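Local atomic coordinates of carboxylase (Deinococcus radiodurans, PDB entry 5H80), a protein that probably carboxylates biotin at the expense of ATP, as the biotin carboxylase domain of a single-chain bacterial carboxylase. Residues R46-V51 / W56-V61; A75-A80 / Q100-T105; V79-R84 / A93-V98; A118-A123 / L129-P134. All coordinates share one frame; numbering follows the deposited sequence.

Contact 1: R46-V51 / W56-V61; sequences RIERAV and WQSVAV
Val51 lays its CG1 methyl over the start of strand 57-62, 3.4 Å from Gln57 O and 4.0 Å from Ser58 CB. The two pieces belong to the right-handed beta-alpha-beta unit made by strand 34-37, helix 42-53 and strand 57-62, in the parallel sheet of the biotin carboxylase N-terminal domain. The axes of segments 46-51 and 57-61 run nearly antiparallel, at 161°, and approach to 8.0 Å. CG1 stands anti to the backbone N of Val51 (chi1 173°), and this carries the methyl into the corner between Trp56 CB and the strand backbone. At the same corner the chain closes on itself: Trp56 N donates to Val51 O at 3.0 Å, a bent bond of 144°. The Trp56 indole leads away from the helix and packs on Pro33.

Further along the strand the link becomes polar. A water donates to Glu48 O and is also hydrogen-bonded to Ser58 OG, bridging the backbone of the helix to a strand side chain. Ser58 N is hydrogen-bonded to Asp76 OD2, while the side-chain oxygen OE1 of Gln57 is hydrogen-bonded to Arg34, outside this contact. Glu48 runs extended past CG beside the strand, among His71, Arg74 and Ala75, and its carboxylate ends against a methyl group, with OE2 3.5 Å from Ala60 CB.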
loop_
_atom_site.group_PDB
_atom_site.type_symbol
_atom_site.label_atom_id
_atom_site.label_comp_id
_atom_site.label_asym_id
_atom_site.label_seq_id
_atom_site.Cartn_x
_atom_site.Cartn_y
_atom_site.Cartn_z
ATOM N N ARG A 46 9.460 -8.679 7.599
ATOM C CA ARG A 46 8.271 -8.163 8.163
ATOM C C ARG A 46 8.411 -7.631 9.613
ATOM O O ARG A 46 8.043 -6.483 10.043
ATOM C CB ARG A 46 7.167 -9.218 8.045
ATOM C CG ARG A 46 5.817 -8.718 8.638
ATOM C CD ARG A 46 5.095 -7.575 7.864
ATOM N NE ARG A 46 3.934 -6.959 8.510
ATOM C CZ ARG A 46 4.049 -5.846 9.236
ATOM N NH1 ARG A 46 5.199 -5.368 9.629
ATOM N NH2 ARG A 46 3.000 -5.244 9.693
ATOM N N ILE A 47 8.926 -8.534 10.500
ATOM C CA ILE A 47 9.214 -8.224 11.856
ATOM C C ILE A 47 10.208 -7.063 11.997
ATOM O O ILE A 47 9.962 -6.200 12.850
ATOM C CB ILE A 47 9.554 -9.471 12.748
ATOM C CG1 ILE A 47 8.399 -10.424 12.715
ATOM C CG2 ILE A 47 9.864 -9.047 14.130
ATOM C CD1 ILE A 47 8.729 -11.848 13.195
ATOM N N GLU A 48 11.352 -7.065 11.296
ATOM C CA GLU A 48 12.348 -5.979 11.305
ATOM C C GLU A 48 11.714 -4.636 10.984
ATOM O O GLU A 48 11.900 -3.731 11.783
ATOM C CB GLU A 48 13.476 -6.217 10.300
ATOM C CG GLU A 48 14.290 -7.416 10.745
ATOM C CD GLU A 48 15.164 -8.014 9.658
ATOM O OE1 GLU A 48 14.976 -7.717 8.494
ATOM O OE2 GLU A 48 16.033 -8.872 9.981
ATOM N N ARG A 49 10.682 -4.650 10.129
ATOM C CA ARG A 49 9.980 -3.384 9.691
ATOM C C ARG A 49 9.051 -2.913 10.837
ATOM O O ARG A 49 9.082 -1.791 11.188
ATOM C CB ARG A 49 9.242 -3.546 8.389
ATOM C CG ARG A 49 10.092 -3.630 7.134
ATOM C CD ARG A 49 9.459 -4.293 5.971
ATOM N NE ARG A 49 10.286 -4.092 4.804
ATOM C CZ ARG A 49 10.066 -4.671 3.599
ATOM N NH1 ARG A 49 9.007 -5.485 3.382
ATOM N NH2 ARG A 49 10.940 -4.433 2.616
ATOM N N ALA A 50 8.352 -3.791 11.554
ATOM C CA ALA A 50 7.442 -3.388 12.708
ATOM C C ALA A 50 8.369 -2.887 13.926
ATOM O O ALA A 50 8.124 -1.894 14.571
ATOM C CB ALA A 50 6.681 -4.634 13.133
ATOM N N VAL A 51 9.476 -3.579 14.150
ATOM C CA VAL A 51 10.456 -3.189 15.177
ATOM C C VAL A 51 10.967 -1.786 14.924
ATOM O O VAL A 51 11.031 -0.987 15.889
ATOM C CB VAL A 51 11.568 -4.224 15.297
ATOM C CG1 VAL A 51 12.732 -3.809 16.242
ATOM C CG2 VAL A 51 10.954 -5.515 15.965
ATOM N N TRP A 56 12.360 0.456 18.197
ATOM C CA TRP A 56 13.105 -0.567 18.857
ATOM C C TRP A 56 14.202 -1.082 17.971
ATOM O O TRP A 56 14.398 -0.605 16.848
ATOM C CB TRP A 56 12.158 -1.707 19.247
ATOM C CG TRP A 56 10.895 -1.289 20.141
ATOM C CD1 TRP A 56 10.562 -0.031 20.666
ATOM C CD2 TRP A 56 9.919 -2.163 20.635
ATOM N NE1 TRP A 56 9.397 -0.099 21.425
ATOM C CE2 TRP A 56 8.953 -1.391 21.378
ATOM C CE3 TRP A 56 9.710 -3.537 20.507
ATOM C CZ2 TRP A 56 7.887 -1.970 22.005
ATOM C CZ3 TRP A 56 8.627 -4.111 21.090
ATOM C CH2 TRP A 56 7.721 -3.358 21.890
ATOM N N GLN A 57 15.009 -1.976 18.541
ATOM C CA GLN A 57 16.106 -2.577 17.810
ATOM C C GLN A 57 15.917 -4.014 17.521
ATOM O O GLN A 57 15.298 -4.674 18.313
ATOM C CB GLN A 57 17.446 -2.382 18.556
ATOM C CG GLN A 57 17.815 -0.905 18.647
ATOM C CD GLN A 57 18.941 -0.700 19.601
ATOM O OE1 GLN A 57 19.226 -1.562 20.469
ATOM N NE2 GLN A 57 19.593 0.435 19.464
ATOM N N SER A 58 16.450 -4.473 16.371
ATOM C CA SER A 58 16.356 -5.839 16.001
ATOM C C SER A 58 17.690 -6.552 15.900
ATOM O O SER A 58 18.659 -6.049 15.378
ATOM C CB SER A 58 15.600 -6.044 14.645
ATOM O OG SER A 58 16.238 -5.380 13.520
ATOM N N VAL A 59 17.635 -7.825 16.284
ATOM C CA VAL A 59 18.743 -8.749 16.086
ATOM C C VAL A 59 18.208 -9.915 15.242
ATOM O O VAL A 59 17.361 -10.637 15.680
ATOM C CB VAL A 59 19.328 -9.183 17.470
ATOM C CG1 VAL A 59 20.448 -10.220 17.229
ATOM C CG2 VAL A 59 19.684 -7.954 18.377
ATOM N N ALA A 60 18.740 -10.093 14.057
ATOM C CA ALA A 60 18.426 -11.221 13.151
ATOM C C ALA A 60 19.450 -12.344 13.368
ATOM O O ALA A 60 20.546 -12.104 14.011
ATOM C CB ALA A 60 18.380 -10.720 11.708
ATOM N N VAL A 61 19.082 -13.539 12.919
ATOM C CA VAL A 61 19.997 -14.665 12.885
ATOM C C VAL A 61 19.913 -15.227 11.446
ATOM O O VAL A 61 18.851 -15.174 10.730
ATOM C CB VAL A 61 19.706 -15.764 13.953
ATOM C CG1 VAL A 61 20.012 -15.300 15.393
ATOM C CG2 VAL A 61 18.261 -16.327 13.856
HETATM O O HOH W 1 14.508 -3.412 12.797
#

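Contact 2: A75-A80 / Q100-T105; sequences ADEAVA and QEHAAT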
loop_
_atom_site.group_PDB
_atom_site.type_symbol
_atom_site.label_atom_id
_atom_site.label_comp_id
_atom_site.label_asym_id
_atom_site.label_seq_id
_atom_site.Cartn_x
_atom_site.Cartn_y
_atom_site.Cartn_z
ATOM N N ALA A 75 18.190 -6.221 9.388
ATOM C CA ALA A 75 18.271 -6.057 10.806
ATOM C C ALA A 75 19.242 -4.933 11.246
ATOM O O ALA A 75 20.172 -4.512 10.491
ATOM C CB ALA A 75 18.723 -7.409 11.370
ATOM N N ASP A 76 19.106 -4.502 12.464
ATOM C CA ASP A 76 20.077 -3.531 13.018
ATOM C C ASP A 76 21.360 -4.287 13.253
ATOM O O ASP A 76 22.444 -3.741 13.158
ATOM C CB ASP A 76 19.642 -2.886 14.314
ATOM C CG ASP A 76 18.404 -2.080 14.145
ATOM O OD1 ASP A 76 18.433 -1.134 13.334
ATOM O OD2 ASP A 76 17.400 -2.426 14.788
ATOM N N GLU A 77 21.221 -5.554 13.598
ATOM C CA GLU A 77 22.449 -6.370 13.702
ATOM C C GLU A 77 22.054 -7.798 13.404
ATOM O O GLU A 77 20.914 -8.189 13.737
ATOM C CB GLU A 77 23.134 -6.131 15.006
ATOM C CG GLU A 77 22.816 -7.070 16.111
ATOM C CD GLU A 77 23.527 -6.645 17.425
ATOM O OE1 GLU A 77 22.885 -5.923 18.238
ATOM O OE2 GLU A 77 24.738 -7.018 17.589
ATOM N N ALA A 78 22.881 -8.495 12.626
ATOM C CA ALA A 78 22.625 -9.859 12.282
ATOM C C ALA A 78 23.741 -10.745 12.782
ATOM O O ALA A 78 24.945 -10.425 12.555
ATOM C CB ALA A 78 22.450 -10.032 10.788
ATOM N N VAL A 79 23.311 -11.889 13.359
ATOM C CA VAL A 79 24.207 -12.822 14.080
ATOM C C VAL A 79 24.242 -14.208 13.376
ATOM O O VAL A 79 23.211 -14.873 13.174
ATOM C CB VAL A 79 23.783 -12.942 15.536
ATOM C CG1 VAL A 79 24.643 -13.995 16.264
ATOM C CG2 VAL A 79 23.929 -11.582 16.206
ATOM N N ALA A 80 25.404 -14.617 12.893
ATOM C CA ALA A 80 25.489 -15.933 12.173
ATOM C C ALA A 80 25.241 -17.122 13.107
ATOM O O ALA A 80 25.834 -17.137 14.189
ATOM C CB ALA A 80 26.890 -16.054 11.532
ATOM N N GLN A 100 21.407 -13.922 24.846
ATOM C CA GLN A 100 22.261 -13.531 26.001
ATOM C C GLN A 100 23.419 -12.648 25.610
ATOM O O GLN A 100 23.684 -11.654 26.276
ATOM C CB GLN A 100 22.844 -14.812 26.637
ATOM C CG GLN A 100 23.690 -14.575 27.909
ATOM C CD GLN A 100 24.230 -15.867 28.524
ATOM O OE1 GLN A 100 23.651 -16.418 29.463
ATOM N NE2 GLN A 100 25.357 -16.343 28.003
ATOM N N GLU A 101 24.105 -13.049 24.539
ATOM C CA GLU A 101 25.342 -12.508 24.054
ATOM C C GLU A 101 25.118 -11.153 23.430
ATOM O O GLU A 101 25.999 -10.339 23.429
ATOM C CB GLU A 101 25.921 -13.459 23.029
ATOM C CG GLU A 101 26.432 -14.719 23.703
ATOM C CD GLU A 101 27.145 -15.679 22.793
ATOM O OE1 GLU A 101 27.852 -15.242 21.880
ATOM O OE2 GLU A 101 27.028 -16.894 23.004
ATOM N N HIS A 102 23.919 -10.926 22.898
ATOM C CA HIS A 102 23.584 -9.631 22.269
ATOM C C HIS A 102 22.550 -8.832 22.984
ATOM O O HIS A 102 22.027 -7.830 22.425
ATOM C CB HIS A 102 23.156 -9.899 20.804
ATOM C CG HIS A 102 24.242 -10.477 19.994
ATOM N ND1 HIS A 102 24.594 -11.803 20.098
ATOM C CD2 HIS A 102 25.140 -9.910 19.167
ATOM C CE1 HIS A 102 25.633 -12.039 19.318
ATOM N NE2 HIS A 102 25.986 -10.906 18.750
ATOM N N ALA A 103 22.344 -9.118 24.276
ATOM C CA ALA A 103 21.489 -8.339 25.138
ATOM C C ALA A 103 20.072 -8.109 24.524
ATOM O O ALA A 103 19.488 -7.025 24.704
ATOM C CB ALA A 103 22.140 -6.998 25.464
ATOM N N ALA A 104 19.516 -9.155 23.954
ATOM C CA ALA A 104 18.070 -9.132 23.621
ATOM C C ALA A 104 17.174 -9.161 24.891
ATOM O O ALA A 104 17.621 -9.607 25.975
ATOM C CB ALA A 104 17.801 -10.270 22.669
ATOM N N THR A 105 15.978 -8.548 24.779
ATOM C CA THR A 105 14.970 -8.433 25.789
ATOM C C THR A 105 13.729 -9.199 25.446
ATOM O O THR A 105 12.932 -9.478 26.258
ATOM C CB THR A 105 14.697 -6.908 25.966
ATOM O OG1 THR A 105 14.270 -6.363 24.686
ATOM C CG2 THR A 105 15.996 -6.260 26.327
#
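The imidazole of His102 receives Val79 over one face and Glu77 at its edge. Val79 CG2 sits 3.5 Å from the ring centroid and 18° off the normal, a CH-pi contact shifted toward NE2, which is 3.3 Å from that methyl. CG1 of the same valine comes in beside it, 3.8 Å from His102 CE1. At the rim, Glu77 OE2 lies near the ring plane, 3.3 Å from CD2 of His102, and the carboxylate plane stands almost perpendicular to the ring, at 89°. The acid therefore meets a C-H edge. NE2 is farther from Glu77 OE2, at 4.2 Å, and no hydrogen bond joins the two; if the imidazole were protonated, the nearby carboxylate would be expected to stabilise it.

What turns the ring this way lies in the next shell. His102 CG lies anti to the carbonyl carbon (chi1 -63°), beside the backbone N, which brings ND1 back to a hydrogen bond with Val98 O, one turn back in helix 92-101. That bond fixes the ring's rotation and directs the NE2-CD2 side at the strand. Glu77 is steadied through its other oxygen, OE1, by a salt bridge to Arg34. The same guanidinium also hydrogen-bonds His102 O, so one arginine tethers both partners.

His102 is the first residue to leave helical geometry after helix 92-101. The contact thus sets the C-terminal end of that helix against strand 77-80, an outermost strand of the parallel sheet, whose inner neighbour is strand 57-62; Arg34, at the start of strand 34-37, reaches in from one strand further.

Contact 3: V79-R84 / A93-V98; sequences VALSGR and AALLRV
Val79 and Val98 meet tip to tip, and here the packing of strand 77-80, an outermost strand of the parallel sheet in the biotin carboxylase N-terminal domain, against helix 92-101 is closest. Val79 CG1 lies 3.7 Å from Val98 CG1 and 3.8 Å from Val98 CG2, entering between the two methyls, while Val98 CG1 also reaches Val79 CB. Both valines hold CG1 anti to the backbone N (chi1 176° in each), a torsion that brings these methyls together across the gap.

One helical turn earlier the fit is slacker. Leu81 CD2 and Leu95 CD2 are 4.3 Å apart, brought near by the ends of side chains whose first bonds run alongside the partner segment. Other elements fill in around them: both leucines touch Val61, and Leu81 also packs on Ala88 and Tyr89 of helix 86-89. Past Leu81 the chain veers off toward solvent through Ser82 and Gly83, and at Arg84 the side chain is exposed and poorly ordered.

No hydrogen bond crosses between the two segments. Their contact is aliphatic, a hydrophobic seam of valine and leucine methyls, so it depends on close packing and burial rather than on directional bonds.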
loop_
_atom_site.group_PDB
_atom_site.type_symbol
_atom_site.label_atom_id
_atom_site.label_comp_id
_atom_site.label_asym_id
_atom_site.label_seq_id
_atom_site.Cartn_x
_atom_site.Cartn_y
_atom_site.Cartn_z
ATOM N N VAL A 79 23.311 -11.889 13.359
ATOM C CA VAL A 79 24.207 -12.822 14.080
ATOM C C VAL A 79 24.242 -14.208 13.376
ATOM O O VAL A 79 23.211 -14.873 13.174
ATOM C CB VAL A 79 23.783 -12.942 15.536
ATOM C CG1 VAL A 79 24.643 -13.995 16.264
ATOM C CG2 VAL A 79 23.929 -11.582 16.206
ATOM N N ALA A 80 25.404 -14.617 12.893
ATOM C CA ALA A 80 25.489 -15.933 12.173
ATOM C C ALA A 80 25.241 -17.122 13.107
ATOM O O ALA A 80 25.834 -17.137 14.189
ATOM C CB ALA A 80 26.890 -16.054 11.532
ATOM N N LEU A 81 24.474 -18.122 12.652
ATOM C CA LEU A 81 24.194 -19.346 13.442
ATOM C C LEU A 81 25.323 -20.328 13.021
ATOM O O LEU A 81 25.696 -20.397 11.881
ATOM C CB LEU A 81 22.829 -19.960 13.086
ATOM C CG LEU A 81 21.649 -19.116 13.582
ATOM C CD1 LEU A 81 20.361 -19.386 12.822
ATOM C CD2 LEU A 81 21.519 -19.219 15.090
ATOM N N SER A 82 25.756 -21.137 13.992
ATOM C CA SER A 82 26.744 -22.216 13.733
ATOM C C SER A 82 26.103 -23.498 13.232
ATOM O O SER A 82 26.790 -24.418 12.800
ATOM C CB SER A 82 27.485 -22.503 15.024
ATOM O OG SER A 82 26.553 -23.069 15.949
ATOM N N GLY A 83 24.787 -23.585 13.327
ATOM C CA GLY A 83 24.066 -24.701 12.760
ATOM C C GLY A 83 24.072 -24.592 11.246
ATOM O O GLY A 83 24.675 -23.684 10.666
ATOM N N ARG A 84 23.377 -25.505 10.591
ATOM C CA ARG A 84 23.428 -25.571 9.130
ATOM C C ARG A 84 22.120 -25.173 8.456
ATOM O O ARG A 84 22.065 -24.177 7.726
ATOM C CB ARG A 84 23.872 -26.972 8.653
ATOM C CG ARG A 84 25.402 -27.164 8.649
ATOM C CD ARG A 84 25.786 -28.577 8.226
ATOM N NE ARG A 84 27.171 -28.881 8.602
ATOM C CZ ARG A 84 27.652 -30.088 8.920
ATOM N NH1 ARG A 84 28.937 -30.200 9.244
ATOM N NH2 ARG A 84 26.883 -31.183 8.924
ATOM N N ALA A 93 18.481 -23.777 22.145
ATOM C CA ALA A 93 19.619 -23.335 22.996
ATOM C C ALA A 93 20.599 -22.413 22.292
ATOM O O ALA A 93 21.082 -21.482 22.947
ATOM C CB ALA A 93 20.406 -24.533 23.572
ATOM N N ALA A 94 20.835 -22.611 20.987
ATOM C CA ALA A 94 21.629 -21.676 20.202
ATOM C C ALA A 94 21.048 -20.255 20.175
ATOM O O ALA A 94 21.776 -19.295 20.347
ATOM C CB ALA A 94 21.896 -22.150 18.798
ATOM N N LEU A 95 19.729 -20.175 19.972
ATOM C CA LEU A 95 19.032 -18.879 19.956
ATOM C C LEU A 95 19.105 -18.197 21.289
ATOM O O LEU A 95 19.383 -16.990 21.331
ATOM C CB LEU A 95 17.556 -19.165 19.527
ATOM C CG LEU A 95 17.445 -19.577 18.143
ATOM C CD1 LEU A 95 16.016 -20.150 17.999
ATOM C CD2 LEU A 95 17.793 -18.571 17.051
ATOM N N LEU A 96 19.020 -18.973 22.368
ATOM C CA LEU A 96 19.161 -18.442 23.730
ATOM C C LEU A 96 20.580 -17.916 24.020
ATOM O O LEU A 96 20.706 -16.906 24.711
ATOM C CB LEU A 96 18.702 -19.433 24.794
ATOM C CG LEU A 96 17.184 -19.648 24.727
ATOM C CD1 LEU A 96 16.864 -20.825 25.632
ATOM C CD2 LEU A 96 16.335 -18.427 25.028
ATOM N N ARG A 97 21.582 -18.521 23.387
ATOM C CA ARG A 97 22.924 -18.029 23.494
ATOM C C ARG A 97 23.065 -16.699 22.779
ATOM O O ARG A 97 23.663 -15.771 23.327
ATOM C CB ARG A 97 23.920 -19.017 22.950
ATOM C CG ARG A 97 24.239 -20.142 23.886
ATOM C CD ARG A 97 25.505 -20.881 23.434
ATOM N NE ARG A 97 25.316 -21.781 22.289
ATOM C CZ ARG A 97 24.636 -22.936 22.330
ATOM N NH1 ARG A 97 24.049 -23.381 23.446
ATOM N NH2 ARG A 97 24.571 -23.680 21.260
ATOM N N VAL A 98 22.492 -16.631 21.565
ATOM C CA VAL A 98 22.497 -15.365 20.789
ATOM C C VAL A 98 21.864 -14.261 21.579
ATOM O O VAL A 98 22.372 -13.074 21.538
ATOM C CB VAL A 98 21.838 -15.478 19.365
ATOM C CG1 VAL A 98 21.784 -14.107 18.643
ATOM C CG2 VAL A 98 22.653 -16.381 18.504
#

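Contact 4: A118-A123 / L129-P134; sequences ADFARA and LVFVGP
Ala121 presses its methyl onto the ring of Phe131, and this CH-pi contact is the heart of the packing. CB lies 3.7 Å from the centroid of the Phe131 ring and only 9° off the normal, so the methyl is centred over the face and almost equidistant from the ring carbons. Phe131 holds CG anti to its backbone N (chi1 -170°), and this torsion carries the ring out from the strand until one face meets the Ala121 methyl.

The second apolar contact is between aromatics. Phe120 meets the same ring at its edge, with CD2 3.9 Å from Phe131 CE1 and CE2 of Phe120 slightly farther from that carbon. The two side chains run at a slant to each other. Phe131 is thus covered on one face by a methyl and bounded along one edge by a second ring.

One charged pair lies within the helix. Arg122 NH2 makes a long, weak hydrogen bond to Asp119 OD1, 3.3 Å but nearly straight, as part of a salt bridge in the plane of the guanidinium. A second salt bridge, from Arg122 NH1 to Asp140, ties it to helix 136-142.

These segments close the beta-alpha-beta unit of strand 106-108, helix 118-126 and strand 130-131, the last an outermost strand of the parallel sheet. Phe120 also rests on Val107 of the neighbouring strand, Phe131 on Pro109, and Ala121 on Leu139 of helix 136-142.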
loop_
_atom_site.group_PDB
_atom_site.type_symbol
_atom_site.label_atom_id
_atom_site.label_comp_id
_atom_site.label_asym_id
_atom_site.label_seq_id
_atom_site.Cartn_x
_atom_site.Cartn_y
_atom_site.Cartn_z
ATOM N N ALA A 118 6.013 -24.568 23.279
ATOM C CA ALA A 118 5.812 -24.060 24.606
ATOM C C ALA A 118 7.113 -24.119 25.517
ATOM O O ALA A 118 7.362 -23.295 26.408
ATOM C CB ALA A 118 4.695 -24.803 25.258
ATOM N N ASP A 119 7.878 -25.181 25.353
ATOM C CA ASP A 119 9.131 -25.303 26.118
ATOM C C ASP A 119 10.088 -24.149 25.807
ATOM O O ASP A 119 10.763 -23.613 26.691
ATOM C CB ASP A 119 9.880 -26.561 25.693
ATOM C CG ASP A 119 9.432 -27.804 26.423
ATOM O OD1 ASP A 119 8.693 -27.700 27.402
ATOM O OD2 ASP A 119 9.887 -28.881 25.978
ATOM N N PHE A 120 10.089 -23.779 24.519
ATOM C CA PHE A 120 10.974 -22.743 24.054
ATOM C C PHE A 120 10.506 -21.434 24.690
ATOM O O PHE A 120 11.339 -20.746 25.290
ATOM C CB PHE A 120 11.131 -22.717 22.537
ATOM C CG PHE A 120 11.941 -21.537 22.044
ATOM C CD1 PHE A 120 13.306 -21.423 22.319
ATOM C CD2 PHE A 120 11.300 -20.483 21.378
ATOM C CE1 PHE A 120 14.022 -20.326 21.900
ATOM C CE2 PHE A 120 12.023 -19.366 20.957
ATOM C CZ PHE A 120 13.370 -19.285 21.215
ATOM N N ALA A 121 9.205 -21.145 24.639
ATOM C CA ALA A 121 8.646 -19.991 25.320
ATOM C C ALA A 121 9.027 -19.918 26.816
ATOM O O ALA A 121 9.445 -18.922 27.276
ATOM C CB ALA A 121 7.148 -19.896 25.130
ATOM N N ARG A 122 8.882 -21.032 27.522
ATOM C CA ARG A 122 9.290 -21.207 28.917
ATOM C C ARG A 122 10.729 -20.875 29.112
ATOM O O ARG A 122 11.032 -20.096 30.024
ATOM C CB ARG A 122 8.883 -22.591 29.409
ATOM C CG ARG A 122 7.404 -22.729 29.749
ATOM C CD ARG A 122 7.122 -24.033 30.541
ATOM N NE ARG A 122 6.955 -25.123 29.582
ATOM C CZ ARG A 122 5.770 -25.526 29.107
ATOM N NH1 ARG A 122 4.619 -25.036 29.583
ATOM N NH2 ARG A 122 5.735 -26.469 28.206
ATOM N N ALA A 123 11.588 -21.362 28.235
ATOM C CA ALA A 123 12.999 -21.144 28.341
ATOM C C ALA A 123 13.367 -19.675 28.094
ATOM O O ALA A 123 14.151 -19.086 28.829
ATOM C CB ALA A 123 13.753 -22.034 27.441
ATOM N N LEU A 129 13.780 -13.187 28.936
ATOM C CA LEU A 129 13.397 -12.757 27.575
ATOM C C LEU A 129 11.877 -12.818 27.462
ATOM O O LEU A 129 11.256 -13.824 27.812
ATOM C CB LEU A 129 13.937 -13.691 26.515
ATOM C CG LEU A 129 15.446 -13.852 26.456
ATOM C CD1 LEU A 129 16.086 -14.767 25.432
ATOM C CD2 LEU A 129 16.032 -12.440 26.294
ATOM N N VAL A 130 11.249 -11.773 26.927
ATOM C CA VAL A 130 9.803 -11.891 26.651
ATOM C C VAL A 130 9.540 -12.534 25.268
ATOM O O VAL A 130 9.885 -12.005 24.249
ATOM C CB VAL A 130 9.079 -10.516 26.781
ATOM C CG1 VAL A 130 7.659 -10.640 26.193
ATOM C CG2 VAL A 130 9.149 -10.015 28.231
ATOM N N PHE A 131 8.915 -13.697 25.246
ATOM C CA PHE A 131 8.401 -14.350 24.064
ATOM C C PHE A 131 7.196 -13.595 23.508
ATOM O O PHE A 131 6.185 -13.354 24.244
ATOM C CB PHE A 131 7.926 -15.760 24.513
ATOM C CG PHE A 131 7.570 -16.666 23.393
ATOM C CD1 PHE A 131 8.509 -17.347 22.613
ATOM C CD2 PHE A 131 6.218 -16.783 23.036
ATOM C CE1 PHE A 131 8.162 -18.192 21.587
ATOM C CE2 PHE A 131 5.852 -17.641 22.044
ATOM C CZ PHE A 131 6.795 -18.381 21.310
ATOM N N VAL A 132 7.305 -13.273 22.202
ATOM C CA VAL A 132 6.234 -12.543 21.489
ATOM C C VAL A 132 5.156 -13.540 21.076
ATOM O O VAL A 132 5.247 -14.060 19.985
ATOM C CB VAL A 132 6.686 -11.688 20.371
ATOM C CG1 VAL A 132 5.474 -10.916 19.776
ATOM C CG2 VAL A 132 7.893 -10.793 20.666
ATOM N N GLY A 133 4.206 -13.783 22.003
ATOM C CA GLY A 133 3.177 -14.807 21.889
ATOM C C GLY A 133 2.413 -14.985 23.223
ATOM O O GLY A 133 2.830 -14.384 24.227
ATOM N N PRO A 134 1.328 -15.787 23.229
ATOM C CA PRO A 134 0.553 -16.074 24.437
ATOM C C PRO A 134 1.435 -16.900 25.379
ATOM O O PRO A 134 2.597 -17.274 24.981
ATOM C CB PRO A 134 -0.661 -16.813 23.929
ATOM C CG PRO A 134 -0.210 -17.467 22.757
ATOM C CD PRO A 134 0.833 -16.583 22.104
#

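In the fold
All four contacts belong to one parallel sheet, ordered 77-80, 57-62, 34-37, 106-108, 130-131, with its flanking helices. Contacts 1 and 2, with centres about 10 Å apart, are joined by probable hydrogen bonds from Ser58 N to Asp76 OD2 and from Val79 N to Ala60 O, each 2.8 Å. Val79 serves both contact 2 and contact 3, giving methyls to His102 and Val98. Contact 4, about 17 Å between centres from each of the others, joins contact 3 through Leu96 CD2 on Leu129 CD1 (3.7 Å) and contact 2 through a probable hydrogen bond from Val130 N to Thr105 O (2.9 Å). Contacts 1 and 4 do not touch; their nearest atoms are about 7 Å apart.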